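Local coordinates for protein sulfite reductase [ferredoxin] (Mycobacterium tuberculosis, PDB 1ZJ8) that probably catalyses the six-electron reduction of sulfite to sulfide with electrons from ferredoxin, using a siroheme and a [4Fe-4S] cluster, at residues 182-187 / 383-388; 347-353 / 396-402. One frame throughout, in Å; residues are numbered along the deposited sequence.

Contact 1: 182-187 / 383-388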
ATOM      1  N   SER A 182      -5.115   1.294  11.786  1.00 27.46           N
ATOM      2  CA  SER A 182      -4.287   2.252  12.509  1.00 27.39           C
ATOM      3  C   SER A 182      -3.142   1.531  13.200  1.00 27.51           C
ATOM      4  O   SER A 182      -3.370   0.596  13.995  1.00 27.28           O
ATOM      5  CB  SER A 182      -5.076   2.993  13.584  1.00 27.38           C
ATOM      6  OG  SER A 182      -4.203   3.621  14.506  1.00 25.65           O
ATOM      7  N   PRO A 183      -1.908   1.957  12.908  1.00 27.30           N
ATOM      8  CA  PRO A 183      -0.735   1.505  13.637  1.00 27.52           C
ATOM      9  C   PRO A 183      -0.808   1.722  15.131  1.00 27.58           C
ATOM     10  O   PRO A 183       0.048   1.208  15.837  1.00 28.33           O
ATOM     11  CB  PRO A 183       0.384   2.403  13.080  1.00 27.32           C
ATOM     12  CG  PRO A 183      -0.050   2.782  11.768  1.00 27.05           C
ATOM     13  CD  PRO A 183      -1.547   2.888  11.832  1.00 27.29           C
ATOM     14  N   LEU A 184      -1.762   2.525  15.603  1.00 27.77           N
ATOM     15  CA  LEU A 184      -1.965   2.736  17.048  1.00 27.93           C
ATOM     16  C   LEU A 184      -3.362   2.349  17.485  1.00 27.96           C
ATOM     17  O   LEU A 184      -3.904   2.917  18.433  1.00 28.44           O
ATOM     18  CB  LEU A 184      -1.678   4.193  17.427  1.00 27.69           C
ATOM     19  CG  LEU A 184      -0.213   4.353  17.816  1.00 28.55           C
ATOM     20  CD1 LEU A 184       0.636   4.699  16.591  1.00 29.21           C
ATOM     21  CD2 LEU A 184      -0.088   5.393  18.893  1.00 28.46           C
ATOM     22  N   ALA A 185      -3.939   1.372  16.802  1.00 27.97           N
ATOM     23  CA  ALA A 185      -5.264   0.903  17.142  1.00 28.03           C
ATOM     24  C   ALA A 185      -5.272   0.396  18.597  1.00 28.04           C
ATOM     25  O   ALA A 185      -4.465  -0.468  18.964  1.00 28.39           O
ATOM     26  CB  ALA A 185      -5.679  -0.173  16.184  1.00 28.01           C
ATOM     27  N   GLY A 186      -6.147   0.968  19.425  1.00 27.83           N
ATOM     28  CA  GLY A 186      -6.253   0.591  20.833  1.00 28.19           C
ATOM     29  C   GLY A 186      -5.343   1.307  21.817  1.00 28.21           C
ATOM     30  O   GLY A 186      -5.440   1.080  23.031  1.00 27.67           O
ATOM     31  N   GLU A 187      -4.448   2.155  21.315  1.00 28.44           N
ATOM     32  CA  GLU A 187      -3.571   2.920  22.206  1.00 29.13           C
ATOM     33  C   GLU A 187      -3.483   4.429  21.938  1.00 29.30           C
ATOM     34  O   GLU A 187      -2.983   5.171  22.805  1.00 29.35           O
ATOM     35  CB  GLU A 187      -2.170   2.313  22.223  1.00 29.47           C
ATOM     36  CG  GLU A 187      -2.135   0.816  22.626  1.00 31.85           C
ATOM     37  CD  GLU A 187      -2.580   0.541  24.072  1.00 33.48           C
ATOM     38  OE1 GLU A 187      -2.719   1.524  24.845  1.00 34.59           O
ATOM     39  OE2 GLU A 187      -2.759  -0.655  24.431  1.00 32.47           O
ATOM     40  N   ARG A 383       4.546  -5.931  20.941  1.00 30.95           N
ATOM     41  CA  ARG A 383       3.738  -5.406  19.819  1.00 31.14           C
ATOM     42  C   ARG A 383       4.447  -4.360  18.964  1.00 31.19           C
ATOM     43  O   ARG A 383       4.898  -3.332  19.474  1.00 31.12           O
ATOM     44  CB  ARG A 383       2.463  -4.710  20.292  1.00 31.11           C
ATOM     45  CG  ARG A 383       1.514  -5.505  21.138  1.00 30.65           C
ATOM     46  CD  ARG A 383       0.947  -4.577  22.202  1.00 31.62           C
ATOM     47  NE  ARG A 383      -0.439  -4.153  22.003  1.00 31.82           N
ATOM     48  CZ  ARG A 383      -1.016  -3.133  22.642  1.00 31.25           C
ATOM     49  NH1 ARG A 383      -0.336  -2.379  23.488  1.00 31.24           N
ATOM     50  NH2 ARG A 383      -2.290  -2.854  22.418  1.00 33.35           N
ATOM     51  N   ILE A 384       4.451  -4.613  17.658  1.00 31.12           N
ATOM     52  CA  ILE A 384       4.985  -3.720  16.648  1.00 31.13           C
ATOM     53  C   ILE A 384       3.978  -3.710  15.491  1.00 30.88           C
ATOM     54  O   ILE A 384       3.266  -4.701  15.263  1.00 30.13           O
ATOM     55  CB  ILE A 384       6.386  -4.191  16.175  1.00 31.31           C
ATOM     56  CG1 ILE A 384       6.871  -3.383  14.968  1.00 32.17           C
ATOM     57  CG2 ILE A 384       6.385  -5.670  15.769  1.00 31.67           C
ATOM     58  CD1 ILE A 384       8.361  -3.605  14.627  1.00 32.12           C
ATOM     59  N   ARG A 385       3.909  -2.585  14.787  1.00 30.83           N
ATOM     60  CA  ARG A 385       3.014  -2.422  13.654  1.00 31.28           C
ATOM     61  C   ARG A 385       3.760  -1.881  12.435  1.00 31.43           C
ATOM     62  O   ARG A 385       4.578  -0.953  12.570  1.00 32.08           O
ATOM     63  CB  ARG A 385       1.906  -1.422  14.009  1.00 31.70           C
ATOM     64  CG  ARG A 385       0.698  -2.004  14.759  1.00 32.96           C
ATOM     65  CD  ARG A 385       0.859  -1.900  16.258  1.00 33.60           C
ATOM     66  NE  ARG A 385      -0.061  -2.777  16.984  1.00 34.03           N
ATOM     67  CZ  ARG A 385      -1.301  -2.454  17.358  1.00 34.34           C
ATOM     68  NH1 ARG A 385      -1.827  -1.267  17.098  1.00 33.78           N
ATOM     69  NH2 ARG A 385      -2.015  -3.333  18.034  1.00 35.67           N
ATOM     70  N   PHE A 386       3.468  -2.413  11.252  1.00 30.99           N
ATOM     71  CA  PHE A 386       3.899  -1.756  10.024  1.00 31.41           C
ATOM     72  C   PHE A 386       2.882  -0.675   9.632  1.00 31.17           C
ATOM     73  O   PHE A 386       1.722  -0.774  10.011  1.00 31.21           O
ATOM     74  CB  PHE A 386       4.043  -2.771   8.873  1.00 32.36           C
ATOM     75  CG  PHE A 386       5.085  -3.864   9.108  1.00 32.45           C
ATOM     76  CD1 PHE A 386       6.322  -3.574   9.691  1.00 33.25           C
ATOM     77  CD2 PHE A 386       4.837  -5.172   8.695  1.00 32.06           C
ATOM     78  CE1 PHE A 386       7.282  -4.585   9.906  1.00 32.93           C
ATOM     79  CE2 PHE A 386       5.781  -6.172   8.894  1.00 32.81           C
ATOM     80  CZ  PHE A 386       7.013  -5.877   9.504  1.00 32.50           C
ATOM     81  N   THR A 387       3.316   0.310   8.842  1.00 30.88           N
ATOM     82  CA  THR A 387       2.561   1.560   8.566  1.00 30.98           C
ATOM     83  C   THR A 387       2.107   1.610   7.112  1.00 30.98           C
ATOM     84  O   THR A 387       2.770   1.085   6.234  1.00 31.57           O
ATOM     85  CB  THR A 387       3.464   2.804   8.857  1.00 30.89           C
ATOM     86  OG1 THR A 387       3.907   2.738  10.214  1.00 32.82           O
ATOM     87  CG2 THR A 387       2.775   4.163   8.662  1.00 30.85           C
ATOM     88  N   PRO A 388       0.939   2.200   6.838  1.00 31.02           N
ATOM     89  CA  PRO A 388       0.645   2.448   5.418  1.00 30.48           C
ATOM     90  C   PRO A 388       1.519   3.502   4.726  1.00 30.05           C
ATOM     91  O   PRO A 388       1.210   3.889   3.605  1.00 30.21           O
ATOM     92  CB  PRO A 388      -0.839   2.856   5.429  1.00 30.50           C
ATOM     93  CG  PRO A 388      -1.362   2.427   6.807  1.00 31.24           C
ATOM     94  CD  PRO A 388      -0.198   2.544   7.720  1.00 31.20           C
TER

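Contact 2: 347-353 / 396-402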
ATOM      1  N   ARG A 347       2.626   9.382  23.456  1.00 30.86           N
ATOM      2  CA  ARG A 347       2.093   8.813  24.674  1.00 30.96           C
ATOM      3  C   ARG A 347       0.830   8.000  24.359  1.00 31.11           C
ATOM      4  O   ARG A 347       0.026   8.357  23.483  1.00 30.82           O
ATOM      5  CB  ARG A 347       1.781   9.927  25.679  1.00 30.63           C
ATOM      6  CG  ARG A 347       1.263   9.468  27.043  1.00 30.65           C
ATOM      7  CD  ARG A 347       2.298   8.703  27.873  1.00 31.03           C
ATOM      8  NE  ARG A 347       3.431   9.559  28.226  1.00 32.16           N
ATOM      9  CZ  ARG A 347       4.586   9.144  28.755  1.00 32.79           C
ATOM     10  NH1 ARG A 347       4.802   7.865  29.041  1.00 32.51           N
ATOM     11  NH2 ARG A 347       5.544  10.024  29.008  1.00 33.06           N
ATOM     12  N   LEU A 348       0.663   6.915  25.114  1.00 31.35           N
ATOM     13  CA  LEU A 348      -0.378   5.936  24.870  1.00 31.47           C
ATOM     14  C   LEU A 348      -1.352   5.828  26.034  1.00 31.53           C
ATOM     15  O   LEU A 348      -1.002   6.149  27.177  1.00 31.07           O
ATOM     16  CB  LEU A 348       0.292   4.597  24.617  1.00 31.49           C
ATOM     17  CG  LEU A 348       1.241   4.655  23.425  1.00 31.66           C
ATOM     18  CD1 LEU A 348       1.806   3.268  23.161  1.00 32.53           C
ATOM     19  CD2 LEU A 348       0.525   5.176  22.206  1.00 31.56           C
ATOM     20  N   LYS A 349      -2.574   5.380  25.719  1.00 31.60           N
ATOM     21  CA  LYS A 349      -3.573   5.072  26.734  1.00 31.92           C
ATOM     22  C   LYS A 349      -3.010   4.137  27.807  1.00 31.57           C
ATOM     23  O   LYS A 349      -3.425   4.243  28.940  1.00 31.54           O
ATOM     24  CB  LYS A 349      -4.820   4.463  26.090  1.00 32.28           C
ATOM     25  CG  LYS A 349      -5.683   5.430  25.265  1.00 33.35           C
ATOM     26  CD  LYS A 349      -6.627   4.676  24.258  1.00 34.14           C
ATOM     27  CE  LYS A 349      -7.777   3.870  24.955  1.00 36.45           C
ATOM     28  NZ  LYS A 349      -7.319   2.683  25.757  1.00 37.03           N
ATOM     29  N   ASN A 350      -2.108   3.212  27.437  1.00 31.47           N
ATOM     30  CA  ASN A 350      -1.315   2.393  28.384  1.00 31.62           C
ATOM     31  C   ASN A 350      -0.681   3.224  29.494  1.00 31.09           C
ATOM     32  O   ASN A 350      -0.440   2.748  30.604  1.00 31.20           O
ATOM     33  CB  ASN A 350      -0.114   1.733  27.667  1.00 31.94           C
ATOM     34  CG  ASN A 350      -0.469   0.468  26.953  1.00 34.01           C
ATOM     35  OD1 ASN A 350      -1.444  -0.207  27.296  1.00 39.28           O
ATOM     36  ND2 ASN A 350       0.329   0.115  25.953  1.00 34.61           N
ATOM     37  N   GLY A 351      -0.327   4.451  29.149  1.00 30.15           N
ATOM     38  CA  GLY A 351       0.635   5.206  29.925  1.00 29.63           C
ATOM     39  C   GLY A 351       2.061   5.005  29.450  1.00 29.11           C
ATOM     40  O   GLY A 351       2.947   5.731  29.882  1.00 28.81           O
ATOM     41  N   LEU A 352       2.286   4.023  28.577  1.00 28.66           N
ATOM     42  CA  LEU A 352       3.599   3.798  27.998  1.00 28.70           C
ATOM     43  C   LEU A 352       3.795   4.655  26.733  1.00 28.61           C
ATOM     44  O   LEU A 352       3.075   5.628  26.514  1.00 28.65           O
ATOM     45  CB  LEU A 352       3.790   2.306  27.692  1.00 29.06           C
ATOM     46  CG  LEU A 352       3.574   1.385  28.894  1.00 29.25           C
ATOM     47  CD1 LEU A 352       3.776  -0.086  28.496  1.00 29.46           C
ATOM     48  CD2 LEU A 352       4.467   1.794  30.066  1.00 28.46           C
ATOM     49  N   ASN A 353       4.788   4.319  25.908  1.00 28.38           N
ATOM     50  CA  ASN A 353       5.053   5.074  24.699  1.00 28.14           C
ATOM     51  C   ASN A 353       5.038   4.244  23.452  1.00 28.02           C
ATOM     52  O   ASN A 353       5.387   3.074  23.466  1.00 28.23           O
ATOM     53  CB  ASN A 353       6.429   5.718  24.768  1.00 28.38           C
ATOM     54  CG  ASN A 353       6.539   6.723  25.872  1.00 28.11           C
ATOM     55  OD1 ASN A 353       6.133   7.889  25.731  1.00 25.62           O
ATOM     56  ND2 ASN A 353       7.103   6.277  26.996  1.00 28.95           N
ATOM     57  N   ASP A 396       4.269   0.011  23.682  1.00 30.64           N
ATOM     58  CA  ASP A 396       4.534  -0.423  25.055  1.00 30.81           C
ATOM     59  C   ASP A 396       5.988  -0.244  25.467  1.00 31.10           C
ATOM     60  O   ASP A 396       6.561  -1.129  26.101  1.00 31.31           O
ATOM     61  CB  ASP A 396       4.141  -1.882  25.238  1.00 31.05           C
ATOM     62  CG  ASP A 396       2.839  -2.240  24.528  1.00 31.97           C
ATOM     63  OD1 ASP A 396       2.116  -1.319  24.089  1.00 31.86           O
ATOM     64  OD2 ASP A 396       2.555  -3.455  24.396  1.00 32.30           O
ATOM     65  N   ILE A 397       6.583   0.888  25.084  1.00 31.24           N
ATOM     66  CA  ILE A 397       7.917   1.273  25.541  1.00 31.48           C
ATOM     67  C   ILE A 397       7.751   2.133  26.808  1.00 31.77           C
ATOM     68  O   ILE A 397       7.234   3.264  26.731  1.00 31.79           O
ATOM     69  CB  ILE A 397       8.728   2.100  24.450  1.00 31.37           C
ATOM     70  CG1 ILE A 397       8.738   1.407  23.085  1.00 31.82           C
ATOM     71  CG2 ILE A 397      10.166   2.341  24.886  1.00 31.07           C
ATOM     72  CD1 ILE A 397       9.108  -0.067  23.113  1.00 31.97           C
ATOM     73  N   PRO A 398       8.178   1.613  27.974  1.00 31.84           N
ATOM     74  CA  PRO A 398       8.174   2.457  29.168  1.00 32.16           C
ATOM     75  C   PRO A 398       9.258   3.546  29.139  1.00 32.44           C
ATOM     76  O   PRO A 398      10.290   3.381  28.484  1.00 32.57           O
ATOM     77  CB  PRO A 398       8.412   1.469  30.313  1.00 32.19           C
ATOM     78  CG  PRO A 398       9.134   0.338  29.696  1.00 32.52           C
ATOM     79  CD  PRO A 398       8.662   0.253  28.260  1.00 32.20           C
ATOM     80  N   ASP A 399       8.999   4.647  29.847  1.00 32.58           N
ATOM     81  CA  ASP A 399       9.891   5.804  29.868  1.00 32.64           C
ATOM     82  C   ASP A 399      11.340   5.473  30.216  1.00 32.66           C
ATOM     83  O   ASP A 399      12.264   5.995  29.593  1.00 33.04           O
ATOM     84  CB  ASP A 399       9.376   6.872  30.844  1.00 33.04           C
ATOM     85  CG  ASP A 399       8.222   7.671  30.281  1.00 33.58           C
ATOM     86  OD1 ASP A 399       8.051   7.667  29.062  1.00 33.97           O
ATOM     87  OD2 ASP A 399       7.486   8.314  31.055  1.00 35.77           O
ATOM     88  N   ALA A 400      11.545   4.627  31.215  1.00 32.56           N
ATOM     89  CA  ALA A 400      12.897   4.251  31.631  1.00 32.73           C
ATOM     90  C   ALA A 400      13.769   3.701  30.480  1.00 33.01           C
ATOM     91  O   ALA A 400      14.976   3.940  30.419  1.00 33.51           O
ATOM     92  CB  ALA A 400      12.811   3.223  32.748  1.00 32.68           C
ATOM     93  N   LEU A 401      13.141   2.963  29.576  1.00 32.79           N
ATOM     94  CA  LEU A 401      13.835   2.189  28.570  1.00 32.45           C
ATOM     95  C   LEU A 401      13.824   2.877  27.220  1.00 32.36           C
ATOM     96  O   LEU A 401      14.403   2.371  26.249  1.00 32.08           O
ATOM     97  CB  LEU A 401      13.144   0.820  28.467  1.00 32.34           C
ATOM     98  CG  LEU A 401      13.146   0.026  29.787  1.00 31.99           C
ATOM     99  CD1 LEU A 401      12.246  -1.188  29.737  1.00 32.04           C
ATOM    100  CD2 LEU A 401      14.579  -0.374  30.155  1.00 31.51           C
ATOM    101  N   LEU A 402      13.148   4.017  27.150  1.00 32.37           N
ATOM    102  CA  LEU A 402      12.913   4.684  25.871  1.00 32.75           C
ATOM    103  C   LEU A 402      14.208   5.043  25.190  1.00 32.74           C
ATOM    104  O   LEU A 402      14.454   4.624  24.076  1.00 32.71           O
ATOM    105  CB  LEU A 402      12.080   5.957  26.055  1.00 32.80           C
ATOM    106  CG  LEU A 402      11.565   6.699  24.813  1.00 32.52           C
ATOM    107  CD1 LEU A 402      10.768   5.769  23.927  1.00 32.50           C
ATOM    108  CD2 LEU A 402      10.682   7.867  25.221  1.00 32.92           C
TER

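Contact 1: 182-187 / 383-388
Pro183, Ala185 and Glu187 meet Arg383 and Arg385 in a buried loop-on-strand contact, where the turn following strand 176-181 lies against strand 384-386. It joins a 4Fe-4S-domain loop to the five-stranded antiparallel sheet that strand 115-116 of the first ferredoxin-like half domain builds with four strands of the second. The loop opens with an ST turn, Leu184 N donating to Ser182 OG, which also bonds Asp228. Carbonyls of this loop receive Arg385: NH1 makes weak hydrogen bonds to Pro183 O (3.4 Å) and Ala185 O (3.3 Å), both near the guanidinium plane. A bend at chi2 (92°) lays the aliphatic part of Arg385 along Pro183. On the siroheme side, the pyrrolidine rims of Pro183 and Pro388 approach each other, CG to CD at 4.1 Å; the Pro388 side chain is about 7 Å from the cofactor. At the other end Arg383 also bonds Asp396, and Glu187 OE1 accepts from Asn350 N. The Arg383 guanidinium stands perpendicular to the Glu187 carboxylate and grips one oxygen end-on in a salt bridge: Glu187 OE2 takes NH2 on its anti lone pair at 3.0 Å and NH1 from above the carboxylate plane at 3.1 Å.

Contact 2: 347-353 / 396-402
Asn353 and Ile397 form an antiparallel hydrogen-bonded pair, Asn353 N to Ile397 O at 2.8 Å and Ile397 N to Asn353 O at 3.0 Å, and Asp396 joins Ile397 opposite Asn353 in a G1 beta bulge. The pair lies where the loop between strands 344-347 and 353-357 meets the end of strand 392-397, in the second ferredoxin-like half domain. Asn353 ties the strand end to Asp399 through its amide: ND2 donates to Ile397 O at 3.0 Å and to Asp399 OD1 at 2.7 Å, both acceptors near the amide plane, which fixes the rotation of the group. Ile397 O is thereby held by two donors of one residue, from opposite faces of its carbonyl plane. Asp399 also receives Arg347, whose guanidinium stands 79° from the carboxylate, in a salt bridge gripped end-on by two nitrogens: NH2 to OD2 on its syn lone pair, and NH1 to OD1 from the same face as Asn353 ND2. Bends at chi2 (67°) and chi3 (64°) curl Arg347 back over its own loop, where NH1 also donates to Gly351 O, and Asn353 OD1 sits above the centre of the guanidinium. Leu352 straddles the bulge, CD1 on Asp396 and CD2 alongside the Pro398 ring. Asp396, whose salt-bridge partner is Arg383, has Asn350 ND2 3.0 Å from its OD1.

Overall arrangement
Both contacts reach the same antiparallel sheet, through its neighbouring strands 384-386 and 392-397, and their centres are 14 Å apart. Contact 1 is buried and joins a 4Fe-4S-domain loop to a ferredoxin-like strand, with arginine side chains reaching loop carbonyls and a carboxylate; contact 2 is partly buried near the surface and stays within one half domain, combining backbone pairing with polar side chains beyond the strand end. They also touch directly: Arg383 NH1 meets Asp396 OD1 in a 2.7 Å salt bridge, Leu184 packs on Leu348, and Glu187 O probably accepts from Lys349 N. Loops 182-187 and 347-353 thus lie against each other as well as against the sheet.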